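Local atomic coordinates of dual specificity protein phosphatase 12 (PDB entry 4KI9), a protein that removes phosphate from phosphotyrosine as well as phosphoserine and phosphothreonine residues of proteins, the present chain being its catalytic domain. Residues Gly26-Leu31 with Glu47-Leu52; Leu31-Glu36 with Val54-Lys59. The protein carries 2 engineered substitutions. All blocks are in the same frame, centred on the assembly; numbering follows the deposited sequence.

Interactions 1 and 2 are successive lengths of one pairing, in which strands 27-34 and 50-55 run parallel at an edge of the mixed central sheet of the dual specificity phosphatase domain. Their centres lie about 17 Å apart. The segments alternate along the chain, 26-31 and 31-36 coming first and 47-52 and 54-59 after them. Leu31 belongs to both contacts, and a probable hydrogen bond from Thr32 N to Leu52 O, 2.9 Å long, bridges the junction. Along this edge pair the surroundings change from partly exposed in interaction 1 to more buried in interaction 2, close to the substrate-binding Arg95.

Interaction 1: Gly26-Leu31 with Glu47-Leu52; sequences GITAVL and EDLWRL
The isobutyl group of Leu31 lies side by side with that of Leu52, the two pointing the same way, and Leu52 CD2 sits 4.0 Å from Leu31 CD1. Leu31 CG, held anti to its backbone N (chi1 -167°), also meets the backbone of the partner, 3.8 Å from Leu52 O. Helix 68-80 packs on the face that bears Ala29, Leu31, Trp50 and Leu52, Ala71 touching Leu31 while Phe74 touches Ala29 and Leu52. An alanine in place of Leu31 would probably leave Leu52 CD2 without its apolar neighbour on this strand and open a gap beside Ala71. Beneath these side chains the backbones pair as parallel strands at the edge of the phosphatase sheet, where 50-55 is the outermost strand and 84-88 flanks 27-34 on its other side. In the manner of parallel pairing, Trp50 uses both its N and its O on this neighbour, donating to Thr28 and accepting from Val30. The first of these bonds, Trp50 N to Thr28 O, measures 2.9 Å. Thr28 O is met by the indole as well, since the ring turns its edge to that oxygen and brings Trp50 CE3 within 3.4 Å, nearly in the ring plane; the same indole makes a cation-pi contact with Arg83. Farther along, Leu52 N donates to Val30 O at 3.1 Å. A water grips that carbonyl too, donating to Val30 O at 3.0 Å and accepting from Arg51 NH1 in the plane of the guanidinium. Arg51 reaches it with a chain extended from CG to NE, lying beside Val30 on the other face of the sheet. Where the strand of Trp50 has yet to begin, Thr28 CG2 approaches Glu47 OE1 to 3.7 Å.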
loop_
_atom_site.group_PDB
_atom_site.type_symbol
_atom_site.label_atom_id
_atom_site.label_comp_id
_atom_site.label_asym_id
_atom_site.label_seq_id
_atom_site.Cartn_x
_atom_site.Cartn_y
_atom_site.Cartn_z
ATOM N N GLY A 26 10.815 -15.407 -4.474
ATOM C CA GLY A 26 10.372 -16.137 -3.305
ATOM C C GLY A 26 9.222 -15.445 -2.608
ATOM O O GLY A 26 9.114 -15.483 -1.385
ATOM N N ILE A 27 8.361 -14.799 -3.381
ATOM C CA ILE A 27 7.229 -14.079 -2.790
ATOM C C ILE A 27 6.125 -15.050 -2.356
ATOM O O ILE A 27 5.661 -15.859 -3.149
ATOM C CB ILE A 27 6.695 -13.018 -3.750
ATOM C CG1 ILE A 27 7.700 -11.863 -3.829
ATOM C CG2 ILE A 27 5.316 -12.494 -3.299
ATOM C CD1 ILE A 27 7.434 -10.922 -4.938
ATOM N N THR A 28 5.730 -14.989 -1.086
ATOM C CA THR A 28 4.684 -15.873 -0.588
ATOM C C THR A 28 3.584 -15.102 0.130
ATOM O O THR A 28 2.718 -15.700 0.763
ATOM C CB THR A 28 5.225 -16.961 0.351
ATOM O OG1 THR A 28 5.883 -16.348 1.470
ATOM C CG2 THR A 28 6.192 -17.887 -0.391
ATOM N N ALA A 29 3.625 -13.778 0.023
ATOM C CA ALA A 29 2.570 -12.928 0.567
ATOM C C ALA A 29 2.235 -11.845 -0.444
ATOM O O ALA A 29 3.116 -11.124 -0.910
ATOM C CB ALA A 29 2.987 -12.324 1.904
ATOM N N VAL A 30 0.960 -11.739 -0.806
ATOM C CA VAL A 30 0.565 -10.802 -1.846
ATOM C C VAL A 30 -0.592 -9.944 -1.389
ATOM O O VAL A 30 -1.651 -10.461 -1.022
ATOM C CB VAL A 30 0.182 -11.530 -3.158
ATOM C CG1 VAL A 30 -0.328 -10.521 -4.196
ATOM C CG2 VAL A 30 1.378 -12.311 -3.712
ATOM N N LEU A 31 -0.376 -8.634 -1.385
ATOM C CA LEU A 31 -1.437 -7.696 -1.070
ATOM C C LEU A 31 -1.905 -7.100 -2.379
ATOM O O LEU A 31 -1.158 -6.389 -3.054
ATOM C CB LEU A 31 -0.939 -6.588 -0.139
ATOM C CG LEU A 31 -2.019 -5.711 0.527
ATOM C CD1 LEU A 31 -1.391 -4.970 1.700
ATOM C CD2 LEU A 31 -2.637 -4.688 -0.427
ATOM N N GLU A 47 3.916 -23.574 -2.850
ATOM C CA GLU A 47 4.189 -22.996 -1.529
ATOM C C GLU A 47 2.896 -22.509 -0.894
ATOM O O GLU A 47 1.995 -22.103 -1.612
ATOM C CB GLU A 47 5.108 -21.787 -1.687
ATOM C CG GLU A 47 6.583 -22.095 -1.748
ATOM C CD GLU A 47 7.288 -21.654 -0.490
ATOM O OE1 GLU A 47 8.286 -20.905 -0.592
ATOM O OE2 GLU A 47 6.831 -22.049 0.604
ATOM N N ASP A 48 2.807 -22.528 0.437
ATOM C CA ASP A 48 1.695 -21.863 1.116
ATOM C C ASP A 48 1.749 -20.375 0.766
ATOM O O ASP A 48 2.820 -19.770 0.817
ATOM C CB ASP A 48 1.829 -21.978 2.628
ATOM C CG ASP A 48 1.656 -23.382 3.134
ATOM O OD1 ASP A 48 1.155 -24.249 2.395
ATOM O OD2 ASP A 48 2.029 -23.610 4.299
ATOM N N LEU A 49 0.603 -19.783 0.438
ATOM C CA LEU A 49 0.553 -18.373 0.039
ATOM C C LEU A 49 -0.443 -17.587 0.884
ATOM O O LEU A 49 -1.594 -18.006 1.024
ATOM C CB LEU A 49 0.110 -18.283 -1.422
ATOM C CG LEU A 49 1.125 -18.046 -2.536
ATOM C CD1 LEU A 49 2.426 -18.784 -2.283
ATOM C CD2 LEU A 49 0.508 -18.470 -3.867
ATOM N N TRP A 50 -0.009 -16.452 1.435
ATOM C CA TRP A 50 -0.901 -15.554 2.179
ATOM C C TRP A 50 -1.306 -14.378 1.294
ATOM O O TRP A 50 -0.481 -13.839 0.564
ATOM C CB TRP A 50 -0.189 -14.994 3.411
ATOM C CG TRP A 50 0.043 -15.977 4.512
ATOM C CD1 TRP A 50 -0.692 -16.116 5.657
ATOM C CD2 TRP A 50 1.097 -16.952 4.586
ATOM N NE1 TRP A 50 -0.164 -17.130 6.435
ATOM C CE2 TRP A 50 0.929 -17.656 5.798
ATOM C CE3 TRP A 50 2.154 -17.306 3.738
ATOM C CZ2 TRP A 50 1.784 -18.683 6.181
ATOM C CZ3 TRP A 50 3.010 -18.319 4.126
ATOM C CH2 TRP A 50 2.815 -19.003 5.333
ATOM N N ARG A 51 -2.569 -13.964 1.374
ATOM C CA ARG A 51 -3.046 -12.837 0.592
ATOM C C ARG A 51 -3.892 -11.904 1.437
ATOM O O ARG A 51 -4.522 -12.324 2.410
ATOM C CB ARG A 51 -3.898 -13.319 -0.594
ATOM C CG ARG A 51 -3.131 -14.066 -1.706
ATOM C CD ARG A 51 -4.103 -14.588 -2.766
ATOM N NE ARG A 51 -3.452 -15.316 -3.852
ATOM C CZ ARG A 51 -2.999 -14.746 -4.967
ATOM N NH1 ARG A 51 -3.116 -13.435 -5.133
ATOM N NH2 ARG A 51 -2.425 -15.481 -5.915
ATOM N N LEU A 52 -3.891 -10.633 1.059
ATOM C CA LEU A 52 -4.860 -9.672 1.563
ATOM C C LEU A 52 -5.387 -8.889 0.367
ATOM O O LEU A 52 -4.617 -8.302 -0.414
ATOM C CB LEU A 52 -4.217 -8.716 2.579
ATOM C CG LEU A 52 -5.116 -7.542 2.979
ATOM C CD1 LEU A 52 -6.365 -8.021 3.693
ATOM C CD2 LEU A 52 -4.356 -6.539 3.833
HETATM O O HOH W 1 -3.678 -11.024 -3.170
#

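Interaction 2: Leu31-Glu36 with Val54-Lys59; sequences LTVDSE and VPALDK
Val54 N donates to Thr32 O at 2.8 Å, in an almost straight bond (174° at the hydrogen). Beyond it the pairing becomes less regular: the bond from Asp34 N to Val54 O is weak, at 3.3 Å. Ala56 N then donates to Asp34 O at 3.0 Å, but from above the carbonyl plane, 55° out of it. On the buried side Val33 CG2 packs 4.1 Å from Ala56 CB and also faces Val54 CG1. It is placed there anti to the backbone N, while CG1 takes the position between N and the carbonyl carbon. Val54 CG2 meets Leu31 CD2 at 4.2 Å, the two side chains crossing obliquely. These are the C-terminal ends of neighbouring parallel strands of the phosphatase sheet, beside the loop after strand 84-88 that carries the substrate-binding residues, and here Val33 lies near Ser89, engineered at the predicted phosphocysteine position, and against the substrate-binding Arg95. Arg95 NH1 donates to Ala56 O and forms a long, weak ion pair with Asp34 OD1. That carboxylate oxygen also accepts Ser35 N at 2.8 Å, on its anti side and 24° out of the carboxylate plane, which ties Asp34 to the following backbone. Asp58 OD1 is hydrogen-bonded by Ser94 OG and Asn129 ND2, which fixes the turn that follows Leu57. Just before it, Leu57 CD2 touches Ser35 CB at 3.9 Å.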
loop_
_atom_site.group_PDB
_atom_site.type_symbol
_atom_site.label_atom_id
_atom_site.label_comp_id
_atom_site.label_asym_id
_atom_site.label_seq_id
_atom_site.Cartn_x
_atom_site.Cartn_y
_atom_site.Cartn_z
ATOM N N LEU A 31 -0.376 -8.634 -1.385
ATOM C CA LEU A 31 -1.437 -7.696 -1.070
ATOM C C LEU A 31 -1.905 -7.100 -2.379
ATOM O O LEU A 31 -1.158 -6.389 -3.054
ATOM C CB LEU A 31 -0.939 -6.588 -0.139
ATOM C CG LEU A 31 -2.019 -5.711 0.527
ATOM C CD1 LEU A 31 -1.391 -4.970 1.700
ATOM C CD2 LEU A 31 -2.637 -4.688 -0.427
ATOM N N THR A 32 -3.145 -7.405 -2.728
ATOM C CA THR A 32 -3.797 -6.828 -3.895
ATOM C C THR A 32 -4.640 -5.623 -3.469
ATOM O O THR A 32 -5.534 -5.742 -2.633
ATOM C CB THR A 32 -4.712 -7.864 -4.573
ATOM O OG1 THR A 32 -3.944 -9.025 -4.936
ATOM C CG2 THR A 32 -5.393 -7.273 -5.803
ATOM N N VAL A 33 -4.335 -4.453 -4.024
ATOM C CA VAL A 33 -5.179 -3.286 -3.814
ATOM C C VAL A 33 -5.673 -2.839 -5.190
ATOM O O VAL A 33 -4.940 -2.230 -5.960
ATOM C CB VAL A 33 -4.446 -2.164 -3.008
ATOM C CG1 VAL A 33 -3.049 -1.880 -3.580
ATOM C CG2 VAL A 33 -5.293 -0.898 -2.939
ATOM N N ASP A 34 -6.916 -3.190 -5.503
ATOM C CA ASP A 34 -7.398 -3.125 -6.870
ATOM C C ASP A 34 -8.905 -3.321 -6.827
ATOM O O ASP A 34 -9.474 -3.530 -5.752
ATOM C CB ASP A 34 -6.742 -4.250 -7.671
ATOM C CG ASP A 34 -6.535 -3.897 -9.136
ATOM O OD1 ASP A 34 -7.285 -3.059 -9.663
ATOM O OD2 ASP A 34 -5.623 -4.480 -9.761
ATOM N N SER A 35 -9.554 -3.256 -7.985
ATOM C CA SER A 35 -11.000 -3.452 -8.054
ATOM C C SER A 35 -11.390 -4.929 -8.005
ATOM O O SER A 35 -12.524 -5.262 -7.664
ATOM C CB SER A 35 -11.555 -2.806 -9.328
ATOM O OG SER A 35 -10.886 -3.314 -10.473
ATOM N N GLU A 36 -10.451 -5.814 -8.339
ATOM C CA GLU A 36 -10.726 -7.251 -8.372
ATOM C C GLU A 36 -9.498 -8.014 -7.916
ATOM O O GLU A 36 -8.388 -7.493 -7.995
ATOM C CB GLU A 36 -11.094 -7.693 -9.793
ATOM C CG GLU A 36 -9.938 -7.559 -10.773
ATOM C CD GLU A 36 -10.259 -8.095 -12.157
ATOM O OE1 GLU A 36 -9.360 -8.695 -12.784
ATOM O OE2 GLU A 36 -11.404 -7.905 -12.619
ATOM N N VAL A 54 -7.568 -5.676 -0.780
ATOM C CA VAL A 54 -8.116 -4.399 -0.339
ATOM C C VAL A 54 -8.838 -3.791 -1.541
ATOM O O VAL A 54 -8.197 -3.257 -2.444
ATOM C CB VAL A 54 -7.002 -3.440 0.174
ATOM C CG1 VAL A 54 -7.570 -2.041 0.464
ATOM C CG2 VAL A 54 -6.313 -4.028 1.452
ATOM N N PRO A 55 -10.169 -3.930 -1.582
ATOM C CA PRO A 55 -10.928 -3.479 -2.756
ATOM C C PRO A 55 -10.941 -1.971 -2.797
ATOM O O PRO A 55 -11.302 -1.335 -1.812
ATOM C CB PRO A 55 -12.338 -4.040 -2.515
ATOM C CG PRO A 55 -12.421 -4.229 -1.029
ATOM C CD PRO A 55 -11.025 -4.609 -0.590
ATOM N N ALA A 56 -10.515 -1.412 -3.919
ATOM C CA ALA A 56 -10.361 0.027 -4.028
ATOM C C ALA A 56 -10.222 0.430 -5.486
ATOM O O ALA A 56 -9.517 -0.222 -6.259
ATOM C CB ALA A 56 -9.146 0.485 -3.250
ATOM N N LEU A 57 -10.901 1.509 -5.851
ATOM C CA LEU A 57 -10.725 2.109 -7.157
ATOM C C LEU A 57 -9.651 3.182 -7.049
ATOM O O LEU A 57 -9.423 3.752 -5.970
ATOM C CB LEU A 57 -12.037 2.724 -7.639
ATOM C CG LEU A 57 -13.234 1.790 -7.854
ATOM C CD1 LEU A 57 -14.501 2.597 -8.117
ATOM C CD2 LEU A 57 -12.981 0.832 -9.005
ATOM N N ASP A 58 -8.976 3.448 -8.160
ATOM C CA ASP A 58 -7.950 4.477 -8.179
ATOM C C ASP A 58 -8.578 5.857 -8.349
ATOM O O ASP A 58 -8.392 6.509 -9.382
ATOM C CB ASP A 58 -6.945 4.226 -9.300
ATOM C CG ASP A 58 -5.750 5.148 -9.214
ATOM O OD1 ASP A 58 -5.557 5.783 -8.149
ATOM O OD2 ASP A 58 -5.002 5.231 -10.205
ATOM N N LYS A 59 -9.331 6.293 -7.343
ATOM C CA LYS A 59 -10.000 7.599 -7.395
ATOM C C LYS A 59 -9.710 8.364 -6.112
ATOM O O LYS A 59 -9.555 7.754 -5.054
ATOM C CB LYS A 59 -11.511 7.418 -7.555
ATOM C CG LYS A 59 -11.937 6.722 -8.842
ATOM C CD LYS A 59 -13.454 6.589 -8.927
ATOM C CE LYS A 59 -13.902 5.989 -10.266
ATOM N NZ LYS A 59 -15.369 5.669 -10.302
#